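Local coordinates for protein acyl-coenzyme A oxidase 3 (Yarrowia lipolytica, PDB 5YS9) that oxidises acyl-CoA thioesters of varied chain length to trans-2-enoyl-CoA with FAD, passing electrons to oxygen to give hydrogen peroxide in peroxisomal fatty acid beta-oxidation, at residues K198-G203 against G248-K253; R119-V124 against A205-H210; F160-L165 against A172-T177. All coordinates share one frame; numbering follows the deposited sequence.

Contact 1. Residues K198-G203 against G248-K253; sequences KWWIGG and GDIGKK. With FAD (flavin-adenine dinucleotide), chain C.
I250 fits its side chain into the angle formed by W199 and W200, whose indoles stand nearly perpendicular to each other. From CB the chain forks. With chi1 at -67°, CG2 lies anti to the backbone N and turns to W200, coming within 3.7 Å of W200 CZ3 near the outer rim of the benzo ring. The other arm leaves through CG1, which passes the junction of the W199 ring at CE2, and continues extended to CD1. That terminal methyl settles over the five-membered ring of W199, 3.5 Å from its centroid and only 9° off the ring normal, a CH-pi contact centred on the pyrrole part of the indole. I250 CD1 also lies 3.3 Å from W200 N.

W200 is a partition. W199 CD1 and I250 CD1 lie over one of its faces, while the flavin lies over the opposite one, with FAD C8 3.9 Å above the indole plane. K253 runs past the same rim, its CD 3.6 Å from W200 CZ3, before its amine leaves for the carbonyl of R256. Just beyond the corner, G202 N donates to FAD O4 at 3.2 Å and 161°. The isoleucine's own loop is shaped by an Asx turn, in which G251 N donates to D249 OD1 at 2.6 Å. H433 of the second subunit meets the W199 ring edge-to-face.

No hydrogen bond joins the two segments: apolar packing holds them, while the G202 amide is turned to the cofactor and K198 carries its amine to the carbonyls of M162 and F214. The isoleucine thus backs the tryptophan wall of the flavin pocket, while the amide at O4 would probably draw electron density toward the pyrimidine end of the isoalloxazine.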
loop_
_atom_site.group_PDB
_atom_site.type_symbol
_atom_site.label_atom_id
_atom_site.label_comp_id
_atom_site.label_asym_id
_atom_site.label_seq_id
_atom_site.Cartn_x
_atom_site.Cartn_y
_atom_site.Cartn_z
ATOM N N LYS A 198 -18.661 -21.725 -3.762
ATOM C CA LYS A 198 -17.273 -21.723 -3.381
ATOM C C LYS A 198 -16.546 -20.630 -4.201
ATOM O O LYS A 198 -16.946 -20.330 -5.378
ATOM C CB LYS A 198 -16.607 -23.078 -3.566
ATOM C CG LYS A 198 -17.179 -24.213 -2.752
ATOM C CD LYS A 198 -17.147 -23.922 -1.253
ATOM C CE LYS A 198 -17.465 -25.144 -0.392
ATOM N NZ LYS A 198 -17.542 -24.820 1.066
ATOM N N TRP A 199 -15.565 -20.002 -3.537
ATOM C CA TRP A 199 -14.953 -18.795 -4.041
ATOM C C TRP A 199 -13.525 -18.716 -3.618
ATOM O O TRP A 199 -13.182 -19.153 -2.538
ATOM C CB TRP A 199 -15.707 -17.541 -3.546
ATOM C CG TRP A 199 -15.608 -16.399 -4.564
ATOM C CD1 TRP A 199 -14.693 -15.383 -4.576
ATOM C CD2 TRP A 199 -16.395 -16.220 -5.742
ATOM N NE1 TRP A 199 -14.868 -14.580 -5.686
ATOM C CE2 TRP A 199 -15.928 -15.062 -6.403
ATOM C CE3 TRP A 199 -17.468 -16.910 -6.296
ATOM C CZ2 TRP A 199 -16.517 -14.576 -7.580
ATOM C CZ3 TRP A 199 -18.046 -16.420 -7.495
ATOM C CH2 TRP A 199 -17.568 -15.278 -8.106
ATOM N N TRP A 200 -12.714 -18.110 -4.479
ATOM C CA TRP A 200 -11.259 -18.014 -4.357
ATOM C C TRP A 200 -10.509 -19.357 -4.305
ATOM O O TRP A 200 -9.382 -19.417 -3.774
ATOM C CB TRP A 200 -10.833 -17.131 -3.163
ATOM C CG TRP A 200 -11.237 -15.741 -3.266
ATOM C CD1 TRP A 200 -11.948 -15.030 -2.372
ATOM C CD2 TRP A 200 -10.921 -14.854 -4.334
ATOM N NE1 TRP A 200 -12.135 -13.740 -2.831
ATOM C CE2 TRP A 200 -11.519 -13.625 -4.049
ATOM C CE3 TRP A 200 -10.204 -14.986 -5.515
ATOM C CZ2 TRP A 200 -11.421 -12.538 -4.915
ATOM C CZ3 TRP A 200 -10.115 -13.886 -6.374
ATOM C CH2 TRP A 200 -10.721 -12.703 -6.068
ATOM N N ILE A 201 -11.084 -20.415 -4.885
ATOM C CA ILE A 201 -10.444 -21.758 -4.805
ATOM C C ILE A 201 -9.267 -21.865 -5.813
ATOM O O ILE A 201 -9.466 -22.073 -7.047
ATOM C CB ILE A 201 -11.444 -22.931 -5.037
ATOM C CG1 ILE A 201 -12.743 -22.724 -4.243
ATOM C CG2 ILE A 201 -10.814 -24.247 -4.619
ATOM C CD1 ILE A 201 -12.561 -22.357 -2.768
ATOM N N GLY A 202 -8.052 -21.717 -5.280
ATOM C CA GLY A 202 -6.829 -21.851 -6.074
ATOM C C GLY A 202 -6.721 -23.216 -6.707
ATOM O O GLY A 202 -6.916 -24.211 -6.036
ATOM N N GLY A 203 -6.477 -23.258 -8.024
ATOM C CA GLY A 203 -6.384 -24.530 -8.764
ATOM C C GLY A 203 -7.687 -25.036 -9.360
ATOM O O GLY A 203 -7.674 -25.890 -10.254
ATOM N N GLY A 248 -15.634 -22.144 -12.717
ATOM C CA GLY A 248 -15.090 -21.195 -13.658
ATOM C C GLY A 248 -13.952 -20.383 -13.097
ATOM O O GLY A 248 -13.755 -20.341 -11.909
ATOM N N ASP A 249 -13.216 -19.717 -13.965
ATOM C CA ASP A 249 -12.148 -18.842 -13.555
ATOM C C ASP A 249 -12.699 -17.545 -12.995
ATOM O O ASP A 249 -13.517 -16.895 -13.603
ATOM C CB ASP A 249 -11.270 -18.562 -14.766
ATOM C CG ASP A 249 -10.002 -17.834 -14.436
ATOM O OD1 ASP A 249 -9.901 -17.181 -13.401
ATOM O OD2 ASP A 249 -9.089 -17.914 -15.249
ATOM N N ILE A 250 -12.233 -17.188 -11.815
ATOM C CA ILE A 250 -12.600 -15.947 -11.176
ATOM C C ILE A 250 -12.007 -14.735 -11.865
ATOM O O ILE A 250 -12.533 -13.652 -11.766
ATOM C CB ILE A 250 -12.354 -15.982 -9.668
ATOM C CG1 ILE A 250 -13.314 -16.991 -9.055
ATOM C CG2 ILE A 250 -12.563 -14.612 -9.065
ATOM C CD1 ILE A 250 -13.254 -17.100 -7.568
ATOM N N GLY A 251 -10.919 -14.932 -12.585
ATOM C CA GLY A 251 -10.362 -13.853 -13.362
ATOM C C GLY A 251 -9.308 -13.014 -12.699
ATOM O O GLY A 251 -8.605 -13.466 -11.830
ATOM N N LYS A 252 -9.179 -11.788 -13.166
ATOM C CA LYS A 252 -8.094 -10.924 -12.757
ATOM C C LYS A 252 -8.109 -10.634 -11.275
ATOM O O LYS A 252 -9.117 -10.254 -10.721
ATOM C CB LYS A 252 -8.166 -9.610 -13.544
ATOM C CG LYS A 252 -7.042 -8.635 -13.290
ATOM C CD LYS A 252 -5.810 -9.022 -14.064
ATOM C CE LYS A 252 -4.709 -8.012 -13.886
ATOM N NZ LYS A 252 -4.075 -8.102 -12.556
ATOM N N LYS A 253 -6.949 -10.789 -10.659
ATOM C CA LYS A 253 -6.716 -10.388 -9.269
ATOM C C LYS A 253 -5.744 -9.210 -9.157
ATOM O O LYS A 253 -5.011 -8.889 -10.093
ATOM C CB LYS A 253 -6.187 -11.560 -8.474
ATOM C CG LYS A 253 -7.091 -12.763 -8.554
ATOM C CD LYS A 253 -6.685 -13.836 -7.583
ATOM C CE LYS A 253 -5.349 -14.456 -7.896
ATOM N NZ LYS A 253 -5.281 -15.284 -9.126
HETATM P PA FAD C . -14.849 -11.751 5.694
HETATM O O1A FAD C . -16.279 -11.625 5.330
HETATM O O2A FAD C . -14.417 -12.729 6.717
HETATM O O5B FAD C . -14.419 -10.327 6.227
HETATM C C5B FAD C . -14.546 -9.187 5.393
HETATM C C4B FAD C . -14.167 -7.924 6.140
HETATM O O4B FAD C . -15.017 -7.766 7.269
HETATM C C3B FAD C . -12.758 -8.017 6.663
HETATM O O3B FAD C . -12.126 -6.759 6.538
HETATM C C2B FAD C . -12.913 -8.287 8.127
HETATM O O2B FAD C . -11.906 -7.592 8.837
HETATM C C1B FAD C . -14.275 -7.745 8.473
HETATM N N9A FAD C . -14.842 -8.618 9.518
HETATM C C8A FAD C . -15.254 -9.884 9.380
HETATM N N7A FAD C . -15.683 -10.374 10.555
HETATM C C5A FAD C . -15.544 -9.415 11.467
HETATM C C6A FAD C . -15.806 -9.268 12.906
HETATM N N6A FAD C . -16.321 -10.278 13.626
HETATM N N1A FAD C . -15.509 -8.090 13.474
HETATM C C2A FAD C . -14.994 -7.077 12.771
HETATM N N3A FAD C . -14.732 -7.141 11.470
HETATM C C4A FAD C . -14.983 -8.260 10.780
HETATM N N1 FAD C . -9.967 -19.892 0.469
HETATM C C2 FAD C . -9.895 -21.225 0.342
HETATM O O2 FAD C . -10.599 -21.934 1.057
HETATM N N3 FAD C . -9.092 -21.832 -0.517
HETATM C C4 FAD C . -8.299 -21.157 -1.319
HETATM O O4 FAD C . -7.575 -21.749 -2.108
HETATM C C4X FAD C . -8.314 -19.696 -1.253
HETATM N N5 FAD C . -7.539 -18.965 -2.044
HETATM C C5X FAD C . -7.582 -17.633 -1.969
HETATM C C6 FAD C . -6.770 -16.919 -2.813
HETATM C C7 FAD C . -6.779 -15.553 -2.779
HETATM C C7M FAD C . -5.868 -14.808 -3.709
HETATM C C8 FAD C . -7.666 -14.851 -1.828
HETATM C C8M FAD C . -7.687 -13.355 -1.766
HETATM C C9 FAD C . -8.477 -15.565 -0.971
HETATM C C9A FAD C . -8.471 -16.939 -1.009
HETATM N N10 FAD C . -9.284 -17.691 -0.153
HETATM C C10 FAD C . -9.224 -19.080 -0.282
HETATM C "C1'" FAD C . -10.204 -17.061 0.792
HETATM C "C2'" FAD C . -9.586 -16.443 2.033
HETATM O "O2'" FAD C . -9.171 -17.497 2.885
HETATM C "C3'" FAD C . -10.644 -15.579 2.718
HETATM O "O3'" FAD C . -10.897 -14.494 1.844
HETATM C "C4'" FAD C . -10.323 -14.986 4.089
HETATM O "O4'" FAD C . -9.869 -15.960 5.018
HETATM C "C5'" FAD C . -11.565 -14.397 4.715
HETATM O "O5'" FAD C . -12.011 -13.299 3.952
HETATM P P FAD C . -13.532 -13.108 3.562
HETATM O O1P FAD C . -13.562 -12.779 2.122
HETATM O O2P FAD C . -14.303 -14.259 4.092
HETATM O O3P FAD C . -13.938 -11.811 4.377
#

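Contact 2. Residues R119-V124 against A205-H210; sequences RIRLGV and AHSATH
R121 and S207 mark the nearest approach of a helical turn and an irregular loop, whose CA atoms there are still 9.1 Å apart, so one long side chain has to span the gap. The R121 chain leaves the helix at an unusual chi1 of -143° and bends at chi3 (144°), which brings the guanidinium up to the loop edge-on. R121 NH2 donates to S207 OG, which lies near the guanidinium plane, with an N-H...O angle of 145°. The modelled separation of R121 NH2 and S207 OG, 2.5 Å, is very short, and its exact value is doubtful. The CB of S207 projects from its CA toward the helix and also lies near the guanidinium plane.

The pair is completed by D260, whose OD1 forms a salt bridge with R121 NE while its OD2 is hydrogen-bonded to S207 OG and to the H206 amide. Arginine, serine and carboxylate therefore close a small polar network that fixes the rotation of the guanidinium, and the nearby anion probably offsets its buried charge. R121 NH1 reaches Y676 of the second subunit.

Helix 116-136, an N-terminal helix, is thereby joined to the loop that connects strands 198-201 and 210-219 of the middle domain. R82 and V86 of helix 78-92 pack along the arginine, and strand 245-249 lies against A205 and H206, so the bridge sits among helices 116-136 and 78-92, strand 245-249 and the loop.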
loop_
_atom_site.group_PDB
_atom_site.type_symbol
_atom_site.label_atom_id
_atom_site.label_comp_id
_atom_site.label_asym_id
_atom_site.label_seq_id
_atom_site.Cartn_x
_atom_site.Cartn_y
_atom_site.Cartn_z
ATOM N N ARG A 119 4.465 -20.845 -6.287
ATOM C CA ARG A 119 4.433 -21.427 -4.944
ATOM C C ARG A 119 3.007 -21.758 -4.475
ATOM O O ARG A 119 2.782 -22.824 -3.930
ATOM C CB ARG A 119 5.095 -20.436 -3.981
ATOM C CG ARG A 119 5.040 -20.844 -2.547
ATOM C CD ARG A 119 5.463 -19.764 -1.589
ATOM N NE ARG A 119 5.390 -20.395 -0.275
ATOM C CZ ARG A 119 5.585 -19.810 0.902
ATOM N NH1 ARG A 119 5.908 -18.537 0.965
ATOM N NH2 ARG A 119 5.435 -20.524 2.036
ATOM N N ILE A 120 2.043 -20.861 -4.695
ATOM C CA ILE A 120 0.690 -21.076 -4.194
ATOM C C ILE A 120 -0.067 -21.975 -5.117
ATOM O O ILE A 120 -0.843 -22.811 -4.654
ATOM C CB ILE A 120 -0.124 -19.769 -3.999
ATOM C CG1 ILE A 120 0.643 -18.795 -3.126
ATOM C CG2 ILE A 120 -1.457 -20.056 -3.321
ATOM C CD1 ILE A 120 1.063 -19.405 -1.799
ATOM N N ARG A 121 0.163 -21.866 -6.409
ATOM C CA ARG A 121 -0.548 -22.723 -7.326
ATOM C C ARG A 121 -0.226 -24.173 -7.065
ATOM O O ARG A 121 -1.076 -25.032 -7.166
ATOM C CB ARG A 121 -0.309 -22.353 -8.780
ATOM C CG ARG A 121 -1.573 -22.529 -9.588
ATOM C CD ARG A 121 -1.327 -22.458 -11.064
ATOM N NE ARG A 121 -2.190 -23.375 -11.772
ATOM C CZ ARG A 121 -2.514 -23.238 -13.040
ATOM N NH1 ARG A 121 -2.053 -22.220 -13.718
ATOM N NH2 ARG A 121 -3.296 -24.116 -13.612
ATOM N N LEU A 122 1.017 -24.446 -6.736
ATOM C CA LEU A 122 1.369 -25.763 -6.221
ATOM C C LEU A 122 0.831 -25.971 -4.812
ATOM O O LEU A 122 0.209 -27.003 -4.506
ATOM C CB LEU A 122 2.879 -25.931 -6.192
ATOM C CG LEU A 122 3.325 -27.367 -6.021
ATOM C CD1 LEU A 122 2.575 -28.258 -7.002
ATOM C CD2 LEU A 122 4.837 -27.443 -6.201
ATOM N N GLY A 123 1.091 -24.990 -3.971
ATOM C CA GLY A 123 0.661 -25.023 -2.566
ATOM C C GLY A 123 -0.761 -25.505 -2.264
ATOM O O GLY A 123 -0.984 -26.214 -1.268
ATOM N N VAL A 124 -1.717 -25.148 -3.103
ATOM C CA VAL A 124 -3.084 -25.547 -2.835
ATOM C C VAL A 124 -3.261 -27.051 -2.833
ATOM O O VAL A 124 -4.020 -27.565 -2.044
ATOM C CB VAL A 124 -4.114 -24.896 -3.780
ATOM C CG1 VAL A 124 -4.080 -23.396 -3.665
ATOM C CG2 VAL A 124 -3.923 -25.343 -5.208
ATOM N N ALA A 205 -10.017 -23.473 -11.089
ATOM C CA ALA A 205 -10.539 -22.894 -12.326
ATOM C C ALA A 205 -10.094 -23.769 -13.473
ATOM O O ALA A 205 -10.890 -24.240 -14.223
ATOM C CB ALA A 205 -10.089 -21.472 -12.508
ATOM N N HIS A 206 -8.834 -24.087 -13.524
ATOM C CA HIS A 206 -8.288 -24.841 -14.637
ATOM C C HIS A 206 -7.497 -26.098 -14.277
ATOM O O HIS A 206 -7.176 -26.847 -15.179
ATOM C CB HIS A 206 -7.363 -23.933 -15.458
ATOM C CG HIS A 206 -8.076 -22.905 -16.275
ATOM N ND1 HIS A 206 -9.341 -23.104 -16.794
ATOM C CD2 HIS A 206 -7.669 -21.692 -16.724
ATOM C CE1 HIS A 206 -9.705 -22.035 -17.475
ATOM N NE2 HIS A 206 -8.705 -21.171 -17.456
ATOM N N SER A 207 -7.154 -26.328 -13.014
ATOM C CA SER A 207 -6.157 -27.367 -12.706
ATOM C C SER A 207 -6.686 -28.598 -12.024
ATOM O O SER A 207 -6.264 -29.708 -12.345
ATOM C CB SER A 207 -5.014 -26.770 -11.875
ATOM O OG SER A 207 -4.842 -25.420 -12.225
ATOM N N ALA A 208 -7.600 -28.408 -11.079
ATOM C CA ALA A 208 -7.913 -29.459 -10.106
ATOM C C ALA A 208 -8.858 -30.522 -10.631
ATOM O O ALA A 208 -9.869 -30.191 -11.239
ATOM C CB ALA A 208 -8.511 -28.834 -8.874
ATOM N N THR A 209 -8.513 -31.790 -10.391
ATOM C CA THR A 209 -9.403 -32.920 -10.626
ATOM C C THR A 209 -10.276 -33.246 -9.417
ATOM O O THR A 209 -11.379 -33.804 -9.580
ATOM C CB THR A 209 -8.602 -34.204 -10.908
ATOM O OG1 THR A 209 -7.760 -34.505 -9.797
ATOM C CG2 THR A 209 -7.747 -34.027 -12.128
ATOM N N HIS A 210 -9.752 -32.959 -8.211
ATOM C CA HIS A 210 -10.489 -33.167 -6.950
ATOM C C HIS A 210 -10.409 -31.988 -6.004
ATOM O O HIS A 210 -9.572 -31.139 -6.161
ATOM C CB HIS A 210 -9.968 -34.374 -6.195
ATOM C CG HIS A 210 -10.099 -35.670 -6.931
ATOM N ND1 HIS A 210 -9.378 -35.953 -8.076
ATOM C CD2 HIS A 210 -10.781 -36.795 -6.626
ATOM C CE1 HIS A 210 -9.660 -37.179 -8.471
ATOM N NE2 HIS A 210 -10.516 -37.705 -7.617
#

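Contact 3. Residues F160-L165 against A172-T177; sequences FAMTEL and AGLETT. With FAD (flavin-adenine dinucleotide), chain C.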
loop_
_atom_site.group_PDB
_atom_site.type_symbol
_atom_site.label_atom_id
_atom_site.label_comp_id
_atom_site.label_asym_id
_atom_site.label_seq_id
_atom_site.Cartn_x
_atom_site.Cartn_y
_atom_site.Cartn_z
ATOM N N PHE A 160 -8.571 -26.887 -2.342
ATOM C CA PHE A 160 -9.102 -26.762 -1.009
ATOM C C PHE A 160 -10.281 -25.821 -1.071
ATOM O O PHE A 160 -10.109 -24.634 -1.275
ATOM C CB PHE A 160 -7.970 -26.171 -0.171
ATOM C CG PHE A 160 -8.219 -26.134 1.299
ATOM C CD1 PHE A 160 -7.891 -27.204 2.088
ATOM C CD2 PHE A 160 -8.709 -24.996 1.896
ATOM C CE1 PHE A 160 -8.086 -27.162 3.445
ATOM C CE2 PHE A 160 -8.912 -24.944 3.249
ATOM C CZ PHE A 160 -8.598 -26.030 4.024
ATOM N N ALA A 161 -11.479 -26.336 -0.851
ATOM C CA ALA A 161 -12.651 -25.521 -1.059
ATOM C C ALA A 161 -13.404 -25.297 0.225
ATOM O O ALA A 161 -14.258 -26.067 0.602
ATOM C CB ALA A 161 -13.546 -26.164 -2.099
ATOM N N MET A 162 -13.092 -24.194 0.872
ATOM C CA MET A 162 -13.726 -23.846 2.109
ATOM C C MET A 162 -14.471 -22.550 1.932
ATOM O O MET A 162 -15.654 -22.463 2.180
ATOM C CB MET A 162 -12.658 -23.710 3.172
ATOM C CG MET A 162 -13.118 -23.181 4.497
ATOM S SD MET A 162 -11.667 -22.814 5.468
ATOM C CE MET A 162 -11.459 -24.358 6.310
ATOM N N THR A 163 -13.774 -21.554 1.431
ATOM C CA THR A 163 -14.345 -20.237 1.300
ATOM C C THR A 163 -15.520 -20.204 0.342
ATOM O O THR A 163 -15.516 -20.842 -0.693
ATOM C CB THR A 163 -13.282 -19.222 0.889
ATOM O OG1 THR A 163 -12.299 -19.158 1.909
ATOM C CG2 THR A 163 -13.880 -17.878 0.734
ATOM N N GLU A 164 -16.533 -19.446 0.724
ATOM C CA GLU A 164 -17.715 -19.271 -0.091
ATOM C C GLU A 164 -17.855 -17.807 -0.340
ATOM O O GLU A 164 -17.282 -16.977 0.344
ATOM C CB GLU A 164 -18.983 -19.812 0.609
ATOM C CG GLU A 164 -19.123 -21.314 0.471
ATOM C CD GLU A 164 -20.174 -21.960 1.383
ATOM O OE1 GLU A 164 -20.954 -21.205 2.053
ATOM O OE2 GLU A 164 -20.180 -23.242 1.448
ATOM N N LEU A 165 -18.653 -17.486 -1.320
ATOM C CA LEU A 165 -18.863 -16.113 -1.671
ATOM C C LEU A 165 -19.387 -15.343 -0.465
ATOM O O LEU A 165 -19.008 -14.196 -0.250
ATOM C CB LEU A 165 -19.820 -16.072 -2.886
ATOM C CG LEU A 165 -20.105 -14.770 -3.605
ATOM C CD1 LEU A 165 -18.870 -14.173 -4.256
ATOM C CD2 LEU A 165 -21.169 -15.032 -4.640
ATOM N N ALA A 172 -17.472 -21.539 10.463
ATOM C CA ALA A 172 -18.631 -22.201 11.082
ATOM C C ALA A 172 -19.947 -21.884 10.384
ATOM O O ALA A 172 -20.867 -22.687 10.445
ATOM C CB ALA A 172 -18.750 -21.805 12.530
ATOM N N GLY A 173 -20.048 -20.722 9.734
ATOM C CA GLY A 173 -21.269 -20.356 8.991
ATOM C C GLY A 173 -21.407 -20.787 7.538
ATOM O O GLY A 173 -22.276 -20.261 6.849
ATOM N N LEU A 174 -20.579 -21.717 7.043
ATOM C CA LEU A 174 -20.687 -22.155 5.632
ATOM C C LEU A 174 -22.055 -22.726 5.369
ATOM O O LEU A 174 -22.674 -23.275 6.276
ATOM C CB LEU A 174 -19.600 -23.158 5.220
ATOM C CG LEU A 174 -18.183 -22.554 5.199
ATOM C CD1 LEU A 174 -17.091 -23.618 5.056
ATOM C CD2 LEU A 174 -18.020 -21.487 4.111
ATOM N N GLU A 175 -22.516 -22.563 4.127
ATOM C CA GLU A 175 -23.865 -22.930 3.717
ATOM C C GLU A 175 -23.904 -24.197 2.846
ATOM O O GLU A 175 -24.968 -24.774 2.629
ATOM C CB GLU A 175 -24.509 -21.732 2.985
ATOM C CG GLU A 175 -24.932 -20.522 3.838
ATOM C CD GLU A 175 -25.572 -19.433 2.987
ATOM O OE1 GLU A 175 -24.881 -18.467 2.604
ATOM O OE2 GLU A 175 -26.767 -19.537 2.646
ATOM N N THR A 176 -22.762 -24.652 2.336
ATOM C CA THR A 176 -22.772 -25.836 1.457
ATOM C C THR A 176 -23.090 -27.048 2.315
ATOM O O THR A 176 -22.568 -27.172 3.416
ATOM C CB THR A 176 -21.445 -26.046 0.699
ATOM O OG1 THR A 176 -21.120 -24.848 -0.018
ATOM C CG2 THR A 176 -21.587 -27.167 -0.313
ATOM N N THR A 177 -23.951 -27.914 1.799
ATOM C CA THR A 177 -24.495 -29.043 2.562
ATOM C C THR A 177 -24.075 -30.371 2.015
ATOM O O THR A 177 -23.904 -30.510 0.805
ATOM C CB THR A 177 -26.034 -29.048 2.587
ATOM O OG1 THR A 177 -26.562 -29.223 1.262
ATOM C CG2 THR A 177 -26.549 -27.794 3.217
HETATM P PA FAD C . -14.849 -11.751 5.694
HETATM O O1A FAD C . -16.279 -11.625 5.330
HETATM O O2A FAD C . -14.417 -12.729 6.717
HETATM O O5B FAD C . -14.419 -10.327 6.227
HETATM C C5B FAD C . -14.546 -9.187 5.393
HETATM C C4B FAD C . -14.167 -7.924 6.140
HETATM O O4B FAD C . -15.017 -7.766 7.269
HETATM C C3B FAD C . -12.758 -8.017 6.663
HETATM O O3B FAD C . -12.126 -6.759 6.538
HETATM C C2B FAD C . -12.913 -8.287 8.127
HETATM O O2B FAD C . -11.906 -7.592 8.837
HETATM C C1B FAD C . -14.275 -7.745 8.473
HETATM N N9A FAD C . -14.842 -8.618 9.518
HETATM C C8A FAD C . -15.254 -9.884 9.380
HETATM N N7A FAD C . -15.683 -10.374 10.555
HETATM C C5A FAD C . -15.544 -9.415 11.467
HETATM C C6A FAD C . -15.806 -9.268 12.906
HETATM N N6A FAD C . -16.321 -10.278 13.626
HETATM N N1A FAD C . -15.509 -8.090 13.474
HETATM C C2A FAD C . -14.994 -7.077 12.771
HETATM N N3A FAD C . -14.732 -7.141 11.470
HETATM C C4A FAD C . -14.983 -8.260 10.780
HETATM N N1 FAD C . -9.967 -19.892 0.469
HETATM C C2 FAD C . -9.895 -21.225 0.342
HETATM O O2 FAD C . -10.599 -21.934 1.057
HETATM N N3 FAD C . -9.092 -21.832 -0.517
HETATM C C4 FAD C . -8.299 -21.157 -1.319
HETATM O O4 FAD C . -7.575 -21.749 -2.108
HETATM C C4X FAD C . -8.314 -19.696 -1.253
HETATM N N5 FAD C . -7.539 -18.965 -2.044
HETATM C C5X FAD C . -7.582 -17.633 -1.969
HETATM C C6 FAD C . -6.770 -16.919 -2.813
HETATM C C7 FAD C . -6.779 -15.553 -2.779
HETATM C C7M FAD C . -5.868 -14.808 -3.709
HETATM C C8 FAD C . -7.666 -14.851 -1.828
HETATM C C8M FAD C . -7.687 -13.355 -1.766
HETATM C C9 FAD C . -8.477 -15.565 -0.971
HETATM C C9A FAD C . -8.471 -16.939 -1.009
HETATM N N10 FAD C . -9.284 -17.691 -0.153
HETATM C C10 FAD C . -9.224 -19.080 -0.282
HETATM C "C1'" FAD C . -10.204 -17.061 0.792
HETATM C "C2'" FAD C . -9.586 -16.443 2.033
HETATM O "O2'" FAD C . -9.171 -17.497 2.885
HETATM C "C3'" FAD C . -10.644 -15.579 2.718
HETATM O "O3'" FAD C . -10.897 -14.494 1.844
HETATM C "C4'" FAD C . -10.323 -14.986 4.089
HETATM O "O4'" FAD C . -9.869 -15.960 5.018
HETATM C "C5'" FAD C . -11.565 -14.397 4.715
HETATM O "O5'" FAD C . -12.011 -13.299 3.952
HETATM P P FAD C . -13.532 -13.108 3.562
HETATM O O1P FAD C . -13.562 -12.779 2.122
HETATM O O2P FAD C . -14.303 -14.259 4.092
HETATM O O3P FAD C . -13.938 -11.811 4.377
#
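E164 OE2 is gripped by three groups. T176 N donates to it at 3.1 Å from the syn side, 21° out of the carboxylate plane; T176 OG1 also donates, but its modelled 2.4 Å to E164 OE2 is doubtful; and K198 NZ adds a salt bridge. E164 OE1 takes E175 N through its syn lone pair at 2.9 Å and an almost straight 171°. Consecutive amides of the loop clasp the two oxygens and fix the rotation of the carboxylate. L174 CD2 lies over one face of the carboxylate, 3.5 Å from E164 CD, and reaches M162 O; the M162 and L174 side chains cross at about a right angle, M162 CG touching L174 CD1.

On the flavin side, backbone groups and one hydroxyl read the pyrimidine edge. FAD N3 donates to F160 O at 3.1 Å, T163 N to FAD O2 at 3.2 Å, and T163 OG1 to FAD N1 at 2.8 Å, its first torsion (-62°) setting the hydroxyl beside its own N.

Donors at N1 and O2 would probably stabilise negative charge on a reduced flavin, and the clamped glutamate, next in the chain to T163, probably helps hold the loop that supplies them.

Overall arrangement
Along the chain contact 3 closes before contact 1 opens, contact 3 is nested inside the loop closed by contact 2, and contacts 1 and 2 interleave. Contacts 1 and 3, centres about 14 Å apart, lie in the middle domain, reach the same mixed sheet and both touch FAD; W199 N to T163 O, 3.0 Å, joins them. Contact 2, about 10 Å from contact 1 between centres, brings in helix 116-136 and meets contact 1 where G203 O lies 2.7 Å from A208 N. Together they illustrate how a flavin site is assembled: strand ends and the loops after them bind the isoalloxazine, helix 116-136 joins this region from the N-terminal part, and the second subunit touches all three contacts.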